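Local coordinates for protein CocE/NonD family hydrolase (Staphylococcus aureus subsp. aureus COL, PDB 3III) that probably hydrolyses ester or amide bonds as a serine hydrolase of the CocE/NonD family, combining an alpha/beta-hydrolase domain with a C-terminal beta domain, at residues G127-P137 and I221-E232; E336-G344 and K431-P442. All blocks are in the same frame, centred on the assembly; numbering follows the deposited sequence. Where two conformers were deposited one is given.

Interaction 1 of 2, residues G127-P137 and I221-E232; sequences GSDKSKGVLSP and IFARWTDNPNIE
Leu135 and Ile231 form a single beta bridge, their CA atoms 4.6 Å apart, with Leu135 N donating to Asn230 O and Glu232 N to Leu135 O. The bridge joins two loops of the alpha/beta-hydrolase domain, one running from strand 119-124 to helix 140-154, the other leaving helix 213-224. Asn228 ND2 ties the first loop together from outside: it donates to Gly127 O at 3.0 Å and to Gly133 O at 2.9 Å, both acceptors close to its amide plane. Its OD1 meanwhile takes the backbone N of Asn230 in an Asx turn, so both ends of the amide are engaged and its rotation is fixed. Ser128 CA sits over the face of the Trp225 five-membered ring, 3.9 Å from its centroid and 17° off the normal, a CH-pi contact; the indole NE1 is turned to Thr75 O. Leu135 CD1, carried there with CG anti to the backbone N (chi1 -161°), meets Ile221 CG2 at 3.7 Å and also packs on Trp225 CD1. At one end Ser136 OG donates to Glu232 OE1, which also pairs with Arg251. At the other, Lys132 NZ bonds Asp129 O and salt-bridges Asp227 OD1 at 2.8 Å, syn but 28° off-plane.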
loop_
_atom_site.group_PDB
_atom_site.type_symbol
_atom_site.label_atom_id
_atom_site.label_comp_id
_atom_site.label_asym_id
_atom_site.label_seq_id
_atom_site.Cartn_x
_atom_site.Cartn_y
_atom_site.Cartn_z
ATOM N N GLY A 127 -1.084 -18.908 13.880
ATOM C CA GLY A 127 0.218 -18.506 14.425
ATOM C C GLY A 127 0.200 -17.322 15.387
ATOM O O GLY A 127 1.227 -17.015 16.022
ATOM N N SER A 128 -0.942 -16.639 15.466
ATOM C CA SER A 128 -1.115 -15.498 16.328
ATOM C C SER A 128 -2.149 -15.788 17.404
ATOM O O SER A 128 -3.005 -16.663 17.280
ATOM C CB SER A 128 -1.506 -14.246 15.516
ATOM O OG SER A 128 -2.861 -14.330 15.073
ATOM N N ASP A 129 -2.028 -15.031 18.477
ATOM C CA ASP A 129 -2.825 -15.195 19.681
ATOM C C ASP A 129 -2.565 -16.584 20.268
ATOM O O ASP A 129 -1.411 -16.996 20.360
ATOM C CB ASP A 129 -4.301 -14.897 19.440
ATOM C CG ASP A 129 -5.035 -14.645 20.721
ATOM O OD1 ASP A 129 -4.784 -13.592 21.344
ATOM O OD2 ASP A 129 -5.821 -15.512 21.150
ATOM N N LYS A 130 -3.607 -17.315 20.622
ATOM C CA LYS A 130 -3.414 -18.618 21.266
ATOM C C LYS A 130 -3.107 -19.716 20.237
ATOM O O LYS A 130 -2.780 -20.836 20.614
ATOM C CB LYS A 130 -4.603 -18.917 22.200
ATOM C CG LYS A 130 -4.560 -17.902 23.395
ATOM C CD LYS A 130 -5.710 -17.972 24.344
ATOM C CE LYS A 130 -6.882 -17.195 23.819
ATOM N NZ LYS A 130 -6.564 -15.720 23.587
ATOM N N SER A 131 -3.148 -19.389 18.943
ATOM C CA SER A 131 -2.684 -20.327 17.932
ATOM C C SER A 131 -1.172 -20.292 17.869
ATOM O O SER A 131 -0.579 -19.243 17.627
ATOM C CB SER A 131 -3.228 -20.003 16.534
ATOM O OG SER A 131 -2.600 -20.834 15.565
ATOM N N LYS A 132 -0.548 -21.451 18.035
ATOM C CA LYS A 132 0.902 -21.575 17.881
ATOM C C LYS A 132 1.216 -22.390 16.623
ATOM O O LYS A 132 2.271 -23.020 16.531
ATOM C CB LYS A 132 1.578 -22.206 19.128
ATOM C CG LYS A 132 1.342 -21.489 20.442
ATOM C CD LYS A 132 1.690 -19.987 20.375
ATOM C CE LYS A 132 0.877 -19.116 21.373
ATOM N NZ LYS A 132 1.361 -17.649 21.319
ATOM N N GLY A 133 0.314 -22.350 15.645
ATOM C CA GLY A 133 0.547 -22.975 14.326
ATOM C C GLY A 133 1.452 -22.148 13.400
ATOM O O GLY A 133 1.999 -21.135 13.805
ATOM N N VAL A 134 1.621 -22.642 12.171
ATOM C CA VAL A 134 2.427 -22.006 11.159
ATOM C C VAL A 134 1.928 -20.584 10.892
ATOM O O VAL A 134 0.750 -20.355 10.724
ATOM C CB VAL A 134 2.451 -22.795 9.838
ATOM C CG1 VAL A 134 3.203 -21.950 8.714
ATOM C CG2 VAL A 134 3.104 -24.193 10.040
ATOM N N LEU A 135 2.848 -19.636 10.954
ATOM C CA LEU A 135 2.555 -18.230 10.686
ATOM C C LEU A 135 3.318 -17.899 9.422
ATOM O O LEU A 135 4.528 -17.636 9.464
ATOM C CB LEU A 135 2.987 -17.329 11.868
ATOM C CG LEU A 135 2.349 -15.914 11.948
ATOM C CD1 LEU A 135 2.815 -15.245 13.283
ATOM C CD2 LEU A 135 2.697 -15.041 10.728
ATOM N N SER A 136 2.605 -17.944 8.299
ATOM C CA SER A 136 3.149 -17.643 6.987
ATOM C C SER A 136 2.388 -16.450 6.412
ATOM O O SER A 136 1.331 -16.593 5.781
ATOM C CB SER A 136 3.068 -18.854 6.057
ATOM O OG SER A 136 3.602 -18.481 4.802
ATOM N N PRO A 137 2.878 -15.248 6.670
ATOM C CA PRO A 137 2.146 -14.037 6.301
ATOM C C PRO A 137 1.895 -13.907 4.808
ATOM O O PRO A 137 2.778 -14.171 4.018
ATOM C CB PRO A 137 3.077 -12.907 6.726
ATOM C CG PRO A 137 4.059 -13.494 7.613
ATOM C CD PRO A 137 4.124 -14.950 7.379
ATOM N N ILE A 221 6.960 -9.311 13.804
ATOM C CA ILE A 221 6.077 -10.473 13.891
ATOM C C ILE A 221 6.715 -11.520 14.815
ATOM O O ILE A 221 6.090 -11.973 15.771
ATOM C CB ILE A 221 5.741 -11.053 12.481
ATOM C CG1 ILE A 221 4.971 -9.996 11.662
ATOM C CG2 ILE A 221 5.024 -12.394 12.636
ATOM C CD1 ILE A 221 4.569 -10.395 10.201
ATOM N N PHE A 222 7.989 -11.832 14.571
ATOM C CA PHE A 222 8.730 -12.728 15.428
ATOM C C PHE A 222 8.699 -12.285 16.908
ATOM O O PHE A 222 8.491 -13.105 17.783
ATOM C CB PHE A 222 10.190 -12.859 14.923
ATOM C CG PHE A 222 10.403 -13.998 13.960
ATOM C CD1 PHE A 222 10.688 -15.321 14.459
ATOM C CD2 PHE A 222 10.317 -13.793 12.583
ATOM C CE1 PHE A 222 10.947 -16.406 13.573
ATOM C CE2 PHE A 222 10.558 -14.840 11.679
ATOM C CZ PHE A 222 10.846 -16.175 12.170
ATOM N N ALA A 223 8.891 -10.983 17.155
ATOM C CA ALA A 223 8.894 -10.422 18.521
ATOM C C ALA A 223 7.506 -10.465 19.195
ATOM O O ALA A 223 7.384 -10.543 20.429
ATOM C CB ALA A 223 9.476 -8.991 18.496
ATOM N N ARG A 224 6.449 -10.444 18.383
ATOM C CA ARG A 224 5.115 -10.417 18.905
ATOM C C ARG A 224 4.716 -11.778 19.511
ATOM O O ARG A 224 3.945 -11.789 20.458
ATOM C CB ARG A 224 4.107 -10.010 17.817
ATOM C CG ARG A 224 2.682 -9.826 18.247
ATOM C CD ARG A 224 2.456 -8.569 19.073
ATOM N NE ARG A 224 1.119 -8.545 19.698
ATOM C CZ ARG A 224 0.764 -9.255 20.777
ATOM N NH1 ARG A 224 1.612 -10.103 21.381
ATOM N NH2 ARG A 224 -0.477 -9.138 21.249
ATOM N N TRP A 225 5.246 -12.886 18.976
ATOM C CA TRP A 225 4.815 -14.277 19.373
ATOM C C TRP A 225 6.043 -15.141 19.603
ATOM O O TRP A 225 6.271 -16.124 18.904
ATOM C CB TRP A 225 3.885 -14.936 18.304
ATOM C CG TRP A 225 2.765 -14.039 17.835
ATOM C CD1 TRP A 225 2.620 -13.460 16.598
ATOM C CD2 TRP A 225 1.671 -13.578 18.623
ATOM N NE1 TRP A 225 1.515 -12.644 16.584
ATOM C CE2 TRP A 225 0.918 -12.686 17.815
ATOM C CE3 TRP A 225 1.292 -13.764 19.951
ATOM C CZ2 TRP A 225 -0.218 -12.045 18.279
ATOM C CZ3 TRP A 225 0.126 -13.108 20.407
ATOM C CH2 TRP A 225 -0.599 -12.285 19.573
ATOM N N THR A 226 6.829 -14.780 20.609
ATOM C CA THR A 226 8.089 -15.437 20.816
ATOM C C THR A 226 7.906 -16.894 21.225
ATOM O O THR A 226 8.836 -17.658 21.152
ATOM C CB THR A 226 8.967 -14.725 21.874
ATOM O OG1 THR A 226 8.220 -14.571 23.089
ATOM C CG2 THR A 226 9.484 -13.351 21.352
ATOM N N ASP A 227 6.736 -17.291 21.690
ATOM C CA ASP A 227 6.551 -18.683 22.064
ATOM C C ASP A 227 5.975 -19.551 20.923
ATOM O O ASP A 227 5.564 -20.687 21.135
ATOM C CB ASP A 227 5.683 -18.777 23.308
ATOM C CG ASP A 227 4.317 -18.206 23.125
ATOM O OD1 ASP A 227 4.029 -17.451 22.147
ATOM O OD2 ASP A 227 3.501 -18.533 24.009
ATOM N N ASN A 228 5.910 -18.997 19.730
ATOM C CA ASN A 228 5.540 -19.766 18.539
ATOM C C ASN A 228 6.822 -20.100 17.778
ATOM O O ASN A 228 7.405 -19.228 17.184
ATOM C CB ASN A 228 4.572 -18.964 17.612
ATOM C CG ASN A 228 4.152 -19.751 16.401
ATOM O OD1 ASN A 228 4.707 -20.830 16.127
ATOM N ND2 ASN A 228 3.115 -19.279 15.705
ATOM N N PRO A 229 7.213 -21.378 17.736
ATOM C CA PRO A 229 8.384 -21.778 16.985
ATOM C C PRO A 229 8.163 -21.961 15.470
ATOM O O PRO A 229 9.099 -22.338 14.787
ATOM C CB PRO A 229 8.732 -23.139 17.615
ATOM C CG PRO A 229 7.475 -23.705 18.055
ATOM C CD PRO A 229 6.513 -22.546 18.306
ATOM N N ASN A 230 6.960 -21.684 14.962
ATOM C CA ASN A 230 6.574 -22.031 13.600
ATOM C C ASN A 230 6.345 -20.796 12.729
ATOM O O ASN A 230 5.568 -20.840 11.777
ATOM C CB ASN A 230 5.314 -22.869 13.651
ATOM C CG ASN A 230 5.479 -24.088 14.530
ATOM O OD1 ASN A 230 4.748 -24.286 15.515
ATOM N ND2 ASN A 230 6.441 -24.898 14.189
ATOM N N ILE A 231 7.057 -19.715 13.032
ATOM C CA ILE A 231 6.877 -18.450 12.295
ATOM C C ILE A 231 7.855 -18.529 11.106
ATOM O O ILE A 231 9.034 -18.864 11.272
ATOM C CB ILE A 231 7.187 -17.182 13.184
ATOM C CG1 ILE A 231 6.216 -17.055 14.349
ATOM C CG2 ILE A 231 7.103 -15.834 12.351
ATOM C CD1 ILE A 231 6.609 -15.944 15.381
ATOM N N GLU A 232 7.381 -18.220 9.911
ATOM C CA GLU A 232 8.191 -18.326 8.708
ATOM C C GLU A 232 9.321 -17.307 8.767
ATOM O O GLU A 232 9.079 -16.153 9.053
ATOM C CB GLU A 232 7.331 -18.102 7.479
ATOM C CG GLU A 232 8.074 -18.140 6.169
ATOM C CD GLU A 232 7.159 -17.930 4.954
ATOM O OE1 GLU A 232 6.026 -17.465 5.150
ATOM O OE2 GLU A 232 7.629 -18.206 3.806
#

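Interaction 2 of 2, residues E336-G344 and K431-P442; sequences EVRDQFYKG and KLDRRGNEVNFP
Lys431 NZ is gripped by Asp339 twice, through a hydrogen bond to the backbone O at 2.9 Å, in the carbonyl plane on a lone pair, and through a weak one to OD1 within a salt bridge. The same ammonium also meets Glu507 and Leu502 O, while Asp339 OD2 takes Lys343 NZ on its anti lone pair; the alternating charges probably stabilise one another. Asp339 O lies at the edge of the Phe441 ring, 3.4 Å from CZ. Over a face of that ring spreads the Arg338 guanidinium, centres 4.6 Å apart and planes at 26°, a stacked cation-pi pair. The arginine chain reaches the face by a bend at chi3 (-59°), and Thr501, Val452 and Gly500 hold its NE and NH2. Asp339 and Gln340 form a classic beta bulge opposite Lys343, where the chain turns a corner between strands 333-338 and 343-349 at the edge of the hydrolase mixed sheet; the partner segment connects strands 424-432 and 441-443 of a five-stranded antiparallel sheet. From the bulge, Gln340 lays its amide across Val439, CD 3.5 Å from CG1. One water links Gln340 OE1, Phe341 N and Asn440 O, and another connects Gln340 NE2 with Asp433 OD2. Pro442 CD lies 3.6 Å from Phe341 CD1, its CG at the edge of Tyr342. A further water accepts from Arg338 NH1 and donates to Pro442 O at 2.7 Å.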
loop_
_atom_site.group_PDB
_atom_site.type_symbol
_atom_site.label_atom_id
_atom_site.label_comp_id
_atom_site.label_asym_id
_atom_site.label_seq_id
_atom_site.Cartn_x
_atom_site.Cartn_y
_atom_site.Cartn_z
ATOM N N GLU A 336 -6.991 12.480 -5.596
ATOM C CA GLU A 336 -6.405 13.805 -5.293
ATOM C C GLU A 336 -5.362 14.204 -6.319
ATOM O O GLU A 336 -4.457 13.428 -6.626
ATOM C CB GLU A 336 -5.759 13.845 -3.874
ATOM C CG GLU A 336 -5.261 15.215 -3.539
ATOM C CD GLU A 336 -4.742 15.384 -2.144
ATOM O OE1 GLU A 336 -4.637 14.390 -1.382
ATOM O OE2 GLU A 336 -4.434 16.549 -1.852
ATOM N N VAL A 337 -5.468 15.424 -6.827
ATOM C CA VAL A 337 -4.366 16.053 -7.544
ATOM C C VAL A 337 -3.602 16.920 -6.520
ATOM O O VAL A 337 -4.086 17.960 -6.072
ATOM C CB VAL A 337 -4.859 16.919 -8.678
ATOM C CG1 VAL A 337 -3.638 17.501 -9.465
ATOM C CG2 VAL A 337 -5.715 16.055 -9.661
ATOM N N ARG A 338 -2.421 16.479 -6.106
ATOM C CA ARG A 338 -1.707 17.148 -5.011
ATOM C C ARG A 338 -1.084 18.430 -5.581
ATOM O O ARG A 338 -0.479 18.382 -6.626
ATOM C CB ARG A 338 -0.586 16.278 -4.486
ATOM C CG ARG A 338 -1.042 14.982 -3.903
ATOM C CD ARG A 338 0.116 14.070 -3.525
ATOM N NE ARG A 338 0.908 13.795 -4.714
ATOM C CZ ARG A 338 2.067 13.134 -4.727
ATOM N NH1 ARG A 338 2.573 12.574 -3.618
ATOM N NH2 ARG A 338 2.701 12.971 -5.888
ATOM N N ASP A 339 -1.165 19.535 -4.858
ATOM C CA ASP A 339 -0.453 20.758 -5.223
ATOM C C ASP A 339 0.731 21.031 -4.243
ATOM O O ASP A 339 1.885 21.234 -4.692
ATOM C CB ASP A 339 -1.402 21.944 -5.184
ATOM C CG ASP A 339 -0.672 23.269 -5.510
ATOM O OD1 ASP A 339 0.378 23.236 -6.207
ATOM O OD2 ASP A 339 -1.140 24.303 -5.048
ATOM N N GLN A 340 0.422 21.038 -2.941
ATOM C CA GLN A 340 1.403 21.124 -1.866
ATOM C C GLN A 340 1.024 20.096 -0.777
ATOM O O GLN A 340 0.018 19.372 -0.905
ATOM C CB GLN A 340 1.486 22.542 -1.254
ATOM C CG GLN A 340 1.890 23.674 -2.176
ATOM C CD GLN A 340 3.371 24.136 -2.030
ATOM O OE1 GLN A 340 4.026 23.991 -0.948
ATOM N NE2 GLN A 340 3.921 24.698 -3.136
ATOM N N PHE A 341 1.803 20.074 0.301
ATOM C CA PHE A 341 1.598 19.154 1.434
ATOM C C PHE A 341 0.205 19.448 1.976
ATOM O O PHE A 341 -0.083 20.596 2.423
ATOM C CB PHE A 341 2.702 19.375 2.512
ATOM C CG PHE A 341 2.503 18.586 3.765
ATOM C CD1 PHE A 341 3.015 17.324 3.897
ATOM C CD2 PHE A 341 1.766 19.114 4.800
ATOM C CE1 PHE A 341 2.788 16.560 5.052
ATOM C CE2 PHE A 341 1.505 18.366 5.959
ATOM C CZ PHE A 341 2.051 17.092 6.098
ATOM N N TYR A 342 -0.654 18.429 1.992
ATOM C CA TYR A 342 -2.050 18.615 2.526
ATOM C C TYR A 342 -2.828 19.728 1.835
ATOM O O TYR A 342 -3.698 20.412 2.452
ATOM C CB TYR A 342 -1.999 18.791 4.046
ATOM C CG TYR A 342 -2.164 17.443 4.732
ATOM C CD1 TYR A 342 -1.222 16.423 4.552
ATOM C CD2 TYR A 342 -3.320 17.159 5.490
ATOM C CE1 TYR A 342 -1.373 15.165 5.146
ATOM C CE2 TYR A 342 -3.492 15.874 6.067
ATOM C CZ TYR A 342 -2.471 14.913 5.932
ATOM O OH TYR A 342 -2.624 13.637 6.508
ATOM N N LYS A 343 -2.535 19.908 0.556
ATOM C CA LYS A 343 -3.273 20.898 -0.262
ATOM C C LYS A 343 -3.435 20.275 -1.635
ATOM O O LYS A 343 -2.454 20.028 -2.354
ATOM C CB LYS A 343 -2.546 22.204 -0.383
ATOM C CG LYS A 343 -3.308 23.256 -1.204
ATOM C CD LYS A 343 -2.402 24.398 -1.619
ATOM C CE LYS A 343 -3.157 25.503 -2.385
ATOM N NZ LYS A 343 -3.546 25.025 -3.741
ATOM N N GLY A 344 -4.669 20.032 -2.018
ATOM C CA GLY A 344 -4.960 19.488 -3.364
ATOM C C GLY A 344 -6.425 19.507 -3.680
ATOM O O GLY A 344 -7.231 19.982 -2.866
ATOM N N LYS A 431 9.056 18.140 -7.508
ATOM C CA LYS A 431 8.448 19.365 -7.978
ATOM C C LYS A 431 9.156 20.487 -7.301
ATOM O O LYS A 431 9.402 20.396 -6.070
ATOM C CB LYS A 431 6.974 19.450 -7.606
ATOM C CG LYS A 431 6.353 20.765 -8.190
ATOM C CD LYS A 431 4.847 20.795 -8.194
ATOM C CE LYS A 431 4.234 21.576 -7.078
ATOM N NZ LYS A 431 2.830 22.006 -7.300
ATOM N N LEU A 432 9.511 21.523 -8.083
ATOM C CA LEU A 432 10.163 22.690 -7.575
ATOM C C LEU A 432 9.228 23.873 -7.839
ATOM O O LEU A 432 8.627 23.964 -8.920
ATOM C CB LEU A 432 11.513 22.944 -8.244
ATOM C CG LEU A 432 12.511 21.810 -8.461
ATOM C CD1 LEU A 432 13.820 22.395 -9.028
ATOM C CD2 LEU A 432 12.760 21.118 -7.138
ATOM N N ASP A 433 9.097 24.753 -6.851
ATOM C CA ASP A 433 8.085 25.807 -6.946
ATOM C C ASP A 433 8.682 26.901 -7.829
ATOM O O ASP A 433 9.785 26.730 -8.334
ATOM C CB ASP A 433 7.612 26.338 -5.580
ATOM C CG ASP A 433 8.716 26.897 -4.740
ATOM O OD1 ASP A 433 9.754 27.353 -5.283
ATOM O OD2 ASP A 433 8.537 26.883 -3.498
ATOM N N ARG A 434 7.957 28.003 -8.000
ATOM C CA ARG A 434 8.415 29.093 -8.846
ATOM C C ARG A 434 9.651 29.806 -8.313
ATOM O O ARG A 434 10.264 30.520 -9.046
ATOM C CB ARG A 434 7.322 30.098 -9.057
ATOM C CG ARG A 434 6.157 29.559 -9.838
ATOM C CD ARG A 434 4.906 30.344 -9.489
ATOM N NE ARG A 434 3.841 30.018 -10.435
ATOM C CZ ARG A 434 2.564 30.116 -10.165
ATOM N NH1 ARG A 434 2.170 30.547 -8.968
ATOM N NH2 ARG A 434 1.682 29.791 -11.086
ATOM N N ARG A 435 9.979 29.636 -7.034
ATOM C CA ARG A 435 11.231 30.165 -6.504
ATOM C C ARG A 435 12.396 29.194 -6.724
ATOM O O ARG A 435 13.534 29.562 -6.466
ATOM C CB ARG A 435 11.116 30.450 -5.009
ATOM C CG ARG A 435 10.570 31.836 -4.671
ATOM C CD ARG A 435 9.237 31.790 -3.947
ATOM N NE ARG A 435 8.116 32.068 -4.838
ATOM C CZ ARG A 435 7.115 31.215 -5.089
ATOM N NH1 ARG A 435 6.130 31.579 -5.908
ATOM N NH2 ARG A 435 7.085 30.019 -4.506
ATOM N N GLY A 436 12.117 27.975 -7.179
ATOM C CA GLY A 436 13.152 26.956 -7.401
ATOM C C GLY A 436 13.363 26.050 -6.204
ATOM O O GLY A 436 14.255 25.275 -6.225
ATOM N N ASN A 437 12.497 26.121 -5.184
ATOM C CA ASN A 437 12.547 25.266 -3.991
ATOM C C ASN A 437 11.667 24.050 -4.065
ATOM O O ASN A 437 10.567 24.124 -4.591
ATOM C CB ASN A 437 12.143 26.089 -2.786
ATOM C CG ASN A 437 13.116 27.209 -2.534
ATOM O OD1 ASN A 437 14.324 27.034 -2.733
ATOM N ND2 ASN A 437 12.612 28.370 -2.155
ATOM N N GLU A 438 12.131 22.930 -3.497
ATOM C CA GLU A 438 11.385 21.699 -3.636
ATOM C C GLU A 438 10.076 21.798 -2.903
ATOM O O GLU A 438 10.003 22.360 -1.791
ATOM C CB GLU A 438 12.159 20.476 -3.154
ATOM C CG GLU A 438 11.351 19.192 -3.385
ATOM C CD GLU A 438 12.108 17.906 -3.150
ATOM O OE1 GLU A 438 13.269 18.007 -2.735
ATOM O OE2 GLU A 438 11.518 16.806 -3.384
ATOM N N VAL A 439 9.032 21.287 -3.524
ATOM C CA VAL A 439 7.713 21.195 -2.868
ATOM C C VAL A 439 7.572 19.764 -2.300
ATOM O O VAL A 439 7.502 18.766 -3.065
ATOM C CB VAL A 439 6.573 21.455 -3.858
ATOM C CG1 VAL A 439 5.152 21.277 -3.144
ATOM C CG2 VAL A 439 6.719 22.832 -4.494
ATOM N N ASN A 440 7.541 19.656 -0.979
ATOM C CA ASN A 440 7.456 18.344 -0.344
ATOM C C ASN A 440 6.039 17.799 -0.231
ATOM O O ASN A 440 5.076 18.565 -0.116
ATOM C CB ASN A 440 8.103 18.391 1.040
ATOM C CG ASN A 440 9.609 18.602 0.970
ATOM O OD1 ASN A 440 10.128 19.456 1.652
ATOM N ND2 ASN A 440 10.319 17.793 0.158
ATOM N N PHE A 441 5.933 16.474 -0.164
ATOM C CA PHE A 441 4.650 15.801 -0.046
ATOM C C PHE A 441 4.761 14.702 0.971
ATOM O O PHE A 441 5.866 14.190 1.195
ATOM C CB PHE A 441 4.183 15.216 -1.392
ATOM C CG PHE A 441 3.901 16.263 -2.467
ATOM C CD1 PHE A 441 2.707 17.012 -2.451
ATOM C CD2 PHE A 441 4.838 16.537 -3.450
ATOM C CE1 PHE A 441 2.459 17.959 -3.395
ATOM C CE2 PHE A 441 4.594 17.492 -4.397
ATOM C CZ PHE A 441 3.413 18.208 -4.404
ATOM N N PRO A 442 3.623 14.298 1.575
ATOM C CA PRO A 442 3.627 13.077 2.345
ATOM C C PRO A 442 4.205 11.912 1.492
ATOM O O PRO A 442 3.866 11.757 0.313
ATOM C CB PRO A 442 2.128 12.873 2.683
ATOM C CG PRO A 442 1.532 14.236 2.538
ATOM C CD PRO A 442 2.248 14.819 1.422
HETATM O O HOH W 1 1.522 12.213 -0.939
HETATM O O HOH W 2 4.947 11.141 -2.328
HETATM O O HOH W 3 4.478 21.256 0.252
HETATM O O HOH W 4 6.156 26.292 -2.639
#

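How the interactions relate
The two contacts lie on opposite sides of the chain's centre, about 43 Å between centres and about 24 Å between nearest atoms, and share no element. Interaction 1 stays within the alpha/beta-hydrolase part and joins two loops; it is partly buried, with an exposed aspartate at one end. Interaction 2 links the edge of the large mixed sheet to a separate antiparallel sheet of the C-terminal beta domain; none of its touching residues is exposed. Their chemistry differs accordingly: direct main-chain bonds and a bridging asparagine amide hold 127-137 to 221-232, whereas 336-344 meets 431-442 without a direct bond from backbone to backbone, through side-chain packing, a charge network that includes one backbone carbonyl, and waters.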